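Putative membrane anchored protein (Corynebacterium diphtheriae, PDB 3LSO) is of unknown function but is probably held at the cell membrane by a transmembrane helix, carrying a string of beta-rich domains. Local coordinates at residues K91-I96 and S119-L124; A87-S92 and L161-S166; G106-L111 and I140-Q145. All coordinates share one frame; numbering follows the deposited sequence.

Contact 1. Residues K91-I96 and S119-L124; sequences KSSIRI and SINDHL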
loop_
_atom_site.group_PDB
_atom_site.type_symbol
_atom_site.label_atom_id
_atom_site.label_comp_id
_atom_site.label_asym_id
_atom_site.label_seq_id
_atom_site.Cartn_x
_atom_site.Cartn_y
_atom_site.Cartn_z
ATOM N N LYS B 91 -48.143 10.871 5.289
ATOM C CA LYS B 91 -47.082 10.231 4.514
ATOM C C LYS B 91 -46.126 11.310 4.014
ATOM O O LYS B 91 -46.537 12.442 3.804
ATOM C CB LYS B 91 -47.670 9.538 3.283
ATOM C CG LYS B 91 -48.525 8.318 3.554
ATOM C CD LYS B 91 -49.315 7.923 2.292
ATOM C CE LYS B 91 -50.054 6.594 2.485
ATOM N NZ LYS B 91 -49.082 5.463 2.687
ATOM N N SER B 92 -44.858 10.967 3.823
ATOM C CA SER B 92 -43.955 11.812 3.043
ATOM C C SER B 92 -42.742 11.033 2.549
ATOM O O SER B 92 -42.364 10.017 3.134
ATOM C CB SER B 92 -43.538 13.070 3.801
ATOM O OG SER B 92 -42.846 12.763 4.974
ATOM N N SER B 93 -42.145 11.509 1.461
ATOM C CA SER B 93 -41.136 10.757 0.744
ATOM C C SER B 93 -40.134 11.693 0.106
ATOM O O SER B 93 -40.498 12.470 -0.771
ATOM C CB SER B 93 -41.801 9.923 -0.357
ATOM O OG SER B 93 -41.645 8.531 -0.139
ATOM N N ILE B 94 -38.877 11.623 0.536
ATOM C CA ILE B 94 -37.790 12.332 -0.140
ATOM C C ILE B 94 -37.067 11.317 -0.996
ATOM O O ILE B 94 -36.690 10.253 -0.505
ATOM C CB ILE B 94 -36.807 12.912 0.844
ATOM C CG1 ILE B 94 -37.541 13.825 1.813
ATOM C CG2 ILE B 94 -35.708 13.691 0.114
ATOM C CD1 ILE B 94 -36.872 13.921 3.163
ATOM N N ARG B 95 -36.877 11.628 -2.272
ATOM C CA ARG B 95 -36.361 10.646 -3.193
ATOM C C ARG B 95 -35.069 11.118 -3.812
ATOM O O ARG B 95 -35.009 12.176 -4.459
ATOM C CB ARG B 95 -37.411 10.332 -4.238
ATOM C CG ARG B 95 -38.716 9.954 -3.585
ATOM C CD ARG B 95 -39.799 9.725 -4.568
ATOM N NE ARG B 95 -39.596 8.492 -5.316
ATOM C CZ ARG B 95 -39.302 8.457 -6.608
ATOM N NH1 ARG B 95 -39.164 9.597 -7.297
ATOM N NH2 ARG B 95 -39.145 7.283 -7.205
ATOM N N ILE B 96 -34.018 10.345 -3.573
ATOM C CA ILE B 96 -32.698 10.701 -4.042
ATOM C C ILE B 96 -32.294 9.576 -4.958
ATOM O O ILE B 96 -32.568 8.412 -4.667
ATOM C CB ILE B 96 -31.686 10.808 -2.868
ATOM C CG1 ILE B 96 -32.158 11.790 -1.788
ATOM C CG2 ILE B 96 -30.284 11.165 -3.356
ATOM C CD1 ILE B 96 -32.531 13.154 -2.280
ATOM N N SER B 119 -35.466 6.173 -0.794
ATOM C CA SER B 119 -36.632 6.888 -0.343
ATOM C C SER B 119 -36.555 7.109 1.159
ATOM O O SER B 119 -36.354 6.168 1.924
ATOM C CB SER B 119 -37.890 6.127 -0.731
ATOM O OG SER B 119 -39.026 6.970 -0.616
ATOM N N ILE B 120 -36.675 8.364 1.564
ATOM C CA ILE B 120 -36.692 8.738 2.966
ATOM C C ILE B 120 -38.136 9.050 3.354
ATOM O O ILE B 120 -38.682 10.116 3.032
ATOM C CB ILE B 120 -35.787 9.952 3.234
ATOM C CG1 ILE B 120 -34.381 9.693 2.690
ATOM C CG2 ILE B 120 -35.747 10.278 4.729
ATOM C CD1 ILE B 120 -33.481 10.906 2.698
ATOM N N ASN B 121 -38.751 8.101 4.048
ATOM C CA ASN B 121 -40.169 8.154 4.288
ATOM C C ASN B 121 -40.535 8.664 5.660
ATOM O O ASN B 121 -39.818 8.426 6.626
ATOM C CB ASN B 121 -40.776 6.791 4.021
ATOM C CG ASN B 121 -40.495 6.320 2.625
ATOM O OD1 ASN B 121 -40.657 7.069 1.673
ATOM N ND2 ASN B 121 -40.049 5.087 2.490
ATOM N N ASP B 122 -41.647 9.403 5.709
ATOM C CA ASP B 122 -42.355 9.774 6.947
ATOM C C ASP B 122 -41.440 10.446 7.982
ATOM O O ASP B 122 -41.578 10.242 9.181
ATOM C CB ASP B 122 -43.123 8.555 7.526
ATOM C CG ASP B 122 -44.073 7.870 6.481
ATOM O OD1 ASP B 122 -44.279 8.383 5.344
ATOM O OD2 ASP B 122 -44.630 6.799 6.806
ATOM N N HIS B 123 -40.506 11.249 7.482
ATOM C CA HIS B 123 -39.512 11.957 8.279
ATOM C C HIS B 123 -39.847 13.439 8.374
ATOM O O HIS B 123 -39.292 14.147 9.209
ATOM C CB HIS B 123 -38.135 11.820 7.619
ATOM C CG HIS B 123 -37.231 10.828 8.285
ATOM N ND1 HIS B 123 -37.516 9.479 8.349
ATOM C CD2 HIS B 123 -36.037 10.988 8.904
ATOM C CE1 HIS B 123 -36.545 8.855 8.991
ATOM N NE2 HIS B 123 -35.634 9.747 9.335
ATOM N N LEU B 124 -40.732 13.904 7.494
ATOM C CA LEU B 124 -41.090 15.318 7.411
ATOM C C LEU B 124 -42.200 15.695 8.378
ATOM O O LEU B 124 -43.147 14.946 8.574
ATOM C CB LEU B 124 -41.510 15.665 5.986
ATOM C CG LEU B 124 -40.353 15.743 4.994
ATOM C CD1 LEU B 124 -40.833 15.647 3.558
ATOM C CD2 LEU B 124 -39.591 17.028 5.216
HETATM O O HOH W 1 -43.581 12.788 7.295
#
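Strand 91-96 runs antiparallel beside 119-121, a strand pair of the N-terminal domain, and the I94-I120 pair ties them twice: I120 N gives to I94 O at 2.8 Å, and I94 N to I120 O. On the face shared by S93, S119 and N121, one amide oxygen collects two hydroxyls. N121 places CG beside its own backbone N (chi1 -57°), which swings OD1 across to the first strand. S93 OG donates to N121 OD1 at 2.5 Å, nearly along the C=O axis, while S119 OG, anti to its backbone N, donates to the same OD1 from above the amide plane at 2.8 Å. Two donors on OD1 probably hold the amide in this rotation. On the I94-I120 face the isoleucines have matching first torsions and cross obliquely, CB to CB 3.9 Å apart.

Past N121 the chain turns at D122, where phi is positive (53°). Just beyond the regular pairing, D122 OD1 takes S92 N through its anti lone pair (3.1 Å), and D122 N binds S92 O. H123 ND1 folds back onto N121 O, with I120 CG2 above one ring face, offset toward the rim. L124 sets its CB 3.4 Å from S92 OG, and a water links that hydroxyl to L124 O.

Strand 150-167 flanks 87-97 on its other edge, strand 111-114 lies along S119-N121, and I94 and I120 pack on I71 and I69 of strand 64-77.

Contact 2. Residues A87-S92 and L161-S166; sequences AKLTKS and LTNTAS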
loop_
_atom_site.group_PDB
_atom_site.type_symbol
_atom_site.label_atom_id
_atom_site.label_comp_id
_atom_site.label_asym_id
_atom_site.label_seq_id
_atom_site.Cartn_x
_atom_site.Cartn_y
_atom_site.Cartn_z
ATOM N N ALA B 87 -53.384 20.619 10.714
ATOM C CA ALA B 87 -52.868 19.976 9.503
ATOM C C ALA B 87 -51.662 19.101 9.824
ATOM O O ALA B 87 -50.694 19.570 10.418
ATOM C CB ALA B 87 -52.496 21.019 8.476
ATOM N N LYS B 88 -51.726 17.832 9.430
ATOM C CA LYS B 88 -50.667 16.862 9.713
ATOM C C LYS B 88 -50.187 16.208 8.430
ATOM O O LYS B 88 -50.927 16.160 7.456
ATOM C CB LYS B 88 -51.178 15.765 10.636
ATOM C CG LYS B 88 -51.461 16.205 12.042
ATOM C CD LYS B 88 -51.674 15.000 12.949
ATOM C CE LYS B 88 -52.429 15.407 14.219
ATOM N NZ LYS B 88 -52.472 14.309 15.225
ATOM N N LEU B 89 -48.956 15.699 8.434
ATOM C CA LEU B 89 -48.476 14.870 7.337
ATOM C C LEU B 89 -48.646 13.420 7.708
ATOM O O LEU B 89 -48.092 12.960 8.698
ATOM C CB LEU B 89 -47.004 15.131 7.047
ATOM C CG LEU B 89 -46.553 16.494 6.537
ATOM C CD1 LEU B 89 -45.045 16.529 6.440
ATOM C CD2 LEU B 89 -47.188 16.796 5.206
ATOM N N THR B 90 -49.413 12.701 6.909
ATOM C CA THR B 90 -49.646 11.290 7.155
ATOM C C THR B 90 -48.548 10.455 6.489
ATOM O O THR B 90 -48.077 9.469 7.062
ATOM C CB THR B 90 -51.037 10.865 6.662
ATOM O OG1 THR B 90 -51.155 11.140 5.266
ATOM C CG2 THR B 90 -52.101 11.642 7.377
ATOM N N LYS B 91 -48.143 10.871 5.289
ATOM C CA LYS B 91 -47.082 10.231 4.514
ATOM C C LYS B 91 -46.126 11.310 4.014
ATOM O O LYS B 91 -46.537 12.442 3.804
ATOM C CB LYS B 91 -47.670 9.538 3.283
ATOM C CG LYS B 91 -48.525 8.318 3.554
ATOM C CD LYS B 91 -49.315 7.923 2.292
ATOM C CE LYS B 91 -50.054 6.594 2.485
ATOM N NZ LYS B 91 -49.082 5.463 2.687
ATOM N N SER B 92 -44.858 10.967 3.823
ATOM C CA SER B 92 -43.955 11.812 3.043
ATOM C C SER B 92 -42.742 11.033 2.549
ATOM O O SER B 92 -42.364 10.017 3.134
ATOM C CB SER B 92 -43.538 13.070 3.801
ATOM O OG SER B 92 -42.846 12.763 4.974
ATOM N N LEU B 161 -39.916 14.945 -4.065
ATOM C CA LEU B 161 -40.660 14.995 -2.815
ATOM C C LEU B 161 -42.147 14.754 -3.038
ATOM O O LEU B 161 -42.747 15.345 -3.939
ATOM C CB LEU B 161 -40.418 16.351 -2.163
ATOM C CG LEU B 161 -40.783 16.583 -0.707
ATOM C CD1 LEU B 161 -39.743 17.518 -0.082
ATOM C CD2 LEU B 161 -42.198 17.173 -0.575
ATOM N N THR B 162 -42.723 13.859 -2.232
ATOM C CA THR B 162 -44.165 13.653 -2.202
ATOM C C THR B 162 -44.575 13.583 -0.755
ATOM O O THR B 162 -43.858 13.007 0.072
ATOM C CB THR B 162 -44.606 12.318 -2.813
ATOM O OG1 THR B 162 -44.218 11.246 -1.940
ATOM C CG2 THR B 162 -44.053 12.092 -4.227
ATOM N N ASN B 163 -45.724 14.167 -0.440
ATOM C CA ASN B 163 -46.298 13.984 0.877
ATOM C C ASN B 163 -47.795 13.840 0.760
ATOM O O ASN B 163 -48.368 14.032 -0.326
ATOM C CB ASN B 163 -45.913 15.121 1.829
ATOM C CG ASN B 163 -46.718 16.368 1.596
ATOM O OD1 ASN B 163 -46.551 17.053 0.585
ATOM N ND2 ASN B 163 -47.608 16.671 2.521
ATOM N N THR B 164 -48.408 13.477 1.885
ATOM C CA THR B 164 -49.851 13.371 2.013
ATOM C C THR B 164 -50.253 13.965 3.336
ATOM O O THR B 164 -49.757 13.571 4.383
ATOM C CB THR B 164 -50.323 11.917 1.871
ATOM O OG1 THR B 164 -50.006 11.477 0.539
ATOM C CG2 THR B 164 -51.826 11.799 2.121
ATOM N N ALA B 165 -51.144 14.938 3.257
ATOM C CA ALA B 165 -51.526 15.722 4.399
ATOM C C ALA B 165 -52.985 15.502 4.724
ATOM O O ALA B 165 -53.838 15.452 3.833
ATOM C CB ALA B 165 -51.268 17.198 4.140
ATOM N N SER B 166 -53.264 15.392 6.016
ATOM C CA SER B 166 -54.632 15.339 6.503
ATOM C C SER B 166 -55.021 16.687 7.119
ATOM O O SER B 166 -54.439 17.113 8.125
ATOM C CB SER B 166 -54.783 14.207 7.511
ATOM O OG SER B 166 -56.111 14.151 7.957
#
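A87 CA makes a CA-H...O contact with S166 O at the start of the antiparallel pairing. K88 follows with two backbone bonds to S166: K88 N donates to S166 O at 3.1 Å, and S166 N returns to K88 O at 2.9 Å, while the lysine side chain leads away. L89 turns to the other face, its CD2 lying 4.2 Å from A165 CB; outside the pair it also packs on L124 and A126.

At T90 the register slips by one, since T90 and K91 both face T164 in a classic beta bulge. T164 O accepts three times: from T90 N nearly along the C=O axis (2.7 Å), from K91 N in the carbonyl plane on a lone pair (3.3 Å), and from T90 OG1 well above that plane (2.9 Å). T90 OG1 sits between its backbone N and carbonyl carbon (chi1 58°), which turns the hydroxyl over T164 and leaves T90 CG2 against S166 CB. K91 runs alongside T164, CB to CB 3.8 Å, and T164 N closes on K91 O. S92 CB finally rests on N163 CB.

The extra residue thus costs little hydrogen bonding: one carbonyl serves both bulge amides, and a threonine hydroxyl adds a third donor.

Contact 3. Residues G106-L111 and I140-Q145; sequences GNQPGL and ITVRLQ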
loop_
_atom_site.group_PDB
_atom_site.type_symbol
_atom_site.label_atom_id
_atom_site.label_comp_id
_atom_site.label_asym_id
_atom_site.label_seq_id
_atom_site.Cartn_x
_atom_site.Cartn_y
_atom_site.Cartn_z
ATOM N N GLY B 106 -28.420 -2.366 7.841
ATOM C CA GLY B 106 -29.343 -2.555 8.970
ATOM C C GLY B 106 -30.769 -2.086 8.691
ATOM O O GLY B 106 -31.011 -1.304 7.755
ATOM N N ASN B 107 -31.723 -2.557 9.492
ATOM C CA ASN B 107 -33.117 -2.160 9.288
ATOM C C ASN B 107 -33.450 -0.815 9.933
ATOM O O ASN B 107 -33.684 -0.712 11.140
ATOM C CB ASN B 107 -34.113 -3.259 9.701
ATOM C CG ASN B 107 -34.375 -4.274 8.583
ATOM O OD1 ASN B 107 -34.488 -3.912 7.403
ATOM N ND2 ASN B 107 -34.482 -5.556 8.958
ATOM N N GLN B 108 -33.473 0.208 9.093
ATOM C CA GLN B 108 -33.595 1.576 9.547
ATOM C C GLN B 108 -35.010 2.040 9.307
ATOM O O GLN B 108 -35.549 1.843 8.214
ATOM C CB GLN B 108 -32.617 2.467 8.792
ATOM C CG GLN B 108 -31.292 2.712 9.505
ATOM C CD GLN B 108 -30.148 2.934 8.515
ATOM O OE1 GLN B 108 -29.653 1.984 7.914
ATOM N NE2 GLN B 108 -29.733 4.185 8.341
ATOM N N PRO B 109 -35.627 2.639 10.339
ATOM C CA PRO B 109 -37.008 3.093 10.256
ATOM C C PRO B 109 -37.209 4.090 9.128
ATOM O O PRO B 109 -36.361 4.963 8.915
ATOM C CB PRO B 109 -37.257 3.745 11.619
ATOM C CG PRO B 109 -35.921 3.777 12.315
ATOM C CD PRO B 109 -35.094 2.726 11.710
ATOM N N GLY B 110 -38.305 3.920 8.393
ATOM C CA GLY B 110 -38.700 4.800 7.303
ATOM C C GLY B 110 -37.755 4.930 6.117
ATOM O O GLY B 110 -37.922 5.827 5.306
ATOM N N LEU B 111 -36.759 4.064 5.993
ATOM C CA LEU B 111 -35.919 4.092 4.803
ATOM C C LEU B 111 -36.052 2.828 3.964
ATOM O O LEU B 111 -36.194 1.708 4.494
ATOM C CB LEU B 111 -34.451 4.357 5.147
ATOM C CG LEU B 111 -34.141 5.383 6.239
ATOM C CD1 LEU B 111 -32.650 5.465 6.462
ATOM C CD2 LEU B 111 -34.674 6.746 5.911
ATOM N N ILE B 140 -31.439 13.828 9.350
ATOM C CA ILE B 140 -31.591 12.387 9.143
ATOM C C ILE B 140 -30.266 11.672 8.865
ATOM O O ILE B 140 -29.499 12.046 7.966
ATOM C CB ILE B 140 -32.635 12.092 8.038
ATOM N N THR B 141 -30.005 10.644 9.662
ATOM C CA THR B 141 -28.801 9.842 9.507
ATOM C C THR B 141 -29.116 8.586 8.727
ATOM O O THR B 141 -29.886 7.751 9.191
ATOM C CB THR B 141 -28.220 9.405 10.868
ATOM O OG1 THR B 141 -28.388 10.457 11.831
ATOM C CG2 THR B 141 -26.742 9.058 10.723
ATOM N N VAL B 142 -28.518 8.454 7.549
ATOM C CA VAL B 142 -28.647 7.229 6.765
ATOM C C VAL B 142 -27.362 6.419 6.820
ATOM O O VAL B 142 -26.281 6.938 6.544
ATOM C CB VAL B 142 -28.967 7.510 5.277
ATOM C CG1 VAL B 142 -29.171 6.210 4.538
ATOM C CG2 VAL B 142 -30.194 8.404 5.125
ATOM N N ARG B 143 -27.467 5.144 7.160
ATOM C CA ARG B 143 -26.303 4.269 7.089
ATOM C C ARG B 143 -26.307 3.434 5.808
ATOM O O ARG B 143 -27.276 2.756 5.483
ATOM C CB ARG B 143 -26.214 3.383 8.322
ATOM C CG ARG B 143 -24.879 2.684 8.469
ATOM C CD ARG B 143 -24.691 2.162 9.868
ATOM N NE ARG B 143 -23.376 1.544 10.013
ATOM C CZ ARG B 143 -22.238 2.209 10.232
ATOM N NH1 ARG B 143 -22.240 3.540 10.333
ATOM N NH2 ARG B 143 -21.093 1.539 10.343
ATOM N N LEU B 144 -25.205 3.499 5.081
ATOM C CA LEU B 144 -25.071 2.773 3.836
ATOM C C LEU B 144 -23.725 2.063 3.791
ATOM O O LEU B 144 -22.788 2.433 4.509
ATOM C CB LEU B 144 -25.161 3.748 2.665
ATOM C CG LEU B 144 -26.330 4.750 2.579
ATOM C CD1 LEU B 144 -25.959 5.949 1.724
ATOM C CD2 LEU B 144 -27.584 4.091 2.045
ATOM N N GLN B 145 -23.636 1.036 2.953
ATOM C CA GLN B 145 -22.341 0.539 2.508
ATOM C C GLN B 145 -22.316 0.416 0.984
ATOM O O GLN B 145 -23.346 0.148 0.354
ATOM C CB GLN B 145 -21.966 -0.776 3.198
ATOM C CG GLN B 145 -23.028 -1.859 3.145
ATOM C CD GLN B 145 -22.559 -3.161 3.785
ATOM O OE1 GLN B 145 -22.346 -3.226 5.001
ATOM N NE2 GLN B 145 -22.404 -4.208 2.969
#
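I140, part-way along strand 132-146, is buried, and its backbone is hydrogen-bonded to I69 of strand 64-77. T141 lies along the border of the contact, its carbonyl near the end of the Q108 side chain. V142 supplies the apolar part. Its CG1 is anti to the backbone N (chi1 -177°) and CG2 lies beside that N, so the two methyls form a fork that meets the tip of L111: L111 CD1 is 4.0 Å from V142 CG1 and 4.1 Å from V142 CG2. L111 comes in obliquely, with CG beside its own backbone N, and also rests on I120; V142 in turn packs on I69.

At R143 the contact is with main chain and CB. The Q108 side chain, extended beyond CG, leans down on the backbone here and brings its terminal amide up to these parts of R143. The two side chains cross at about a right angle. R143 itself leads away: CG is anti to the backbone N (chi1 -167°), the chain stays straight to NE, and NH1 forms a salt bridge with D66.

What presents Q108 and L111 to this strand is the type II beta turn they bracket, with P109 and G110 at its two central positions. G110 has the positive phi that a type II turn needs at its third residue, and the closing bond from L111 N to Q108 O is weak, 3.4 Å. A proline-glycine type II turn is a textbook connector, here on the loop between strands 102-104 and 111-114 of a domain related by sequence to the immunoglobulin-like E-set folds.

In the fold
Following the chain, strand 87-97 starts two of the contacts. Its residues 91-96 meet 119-124 first, so contact 1 closes a loop of 22 residues; contact 2 closes a much longer one, when 161-166 returns to 87-92. Contact 3 begins inside the loop of contact 1 and ends beyond it, so those two cross, while contact 3 is nested within the span of contact 2. Contacts 1 and 2 share K91 and S92 and place strand 87-97 between 117-129 and 150-167; S93 N probably bonds to T162 O. Contact 3 meets contact 1 where N121 N probably bonds to G110 O, so the loop 106-111 touches both strand 117-129 and strand 132-146.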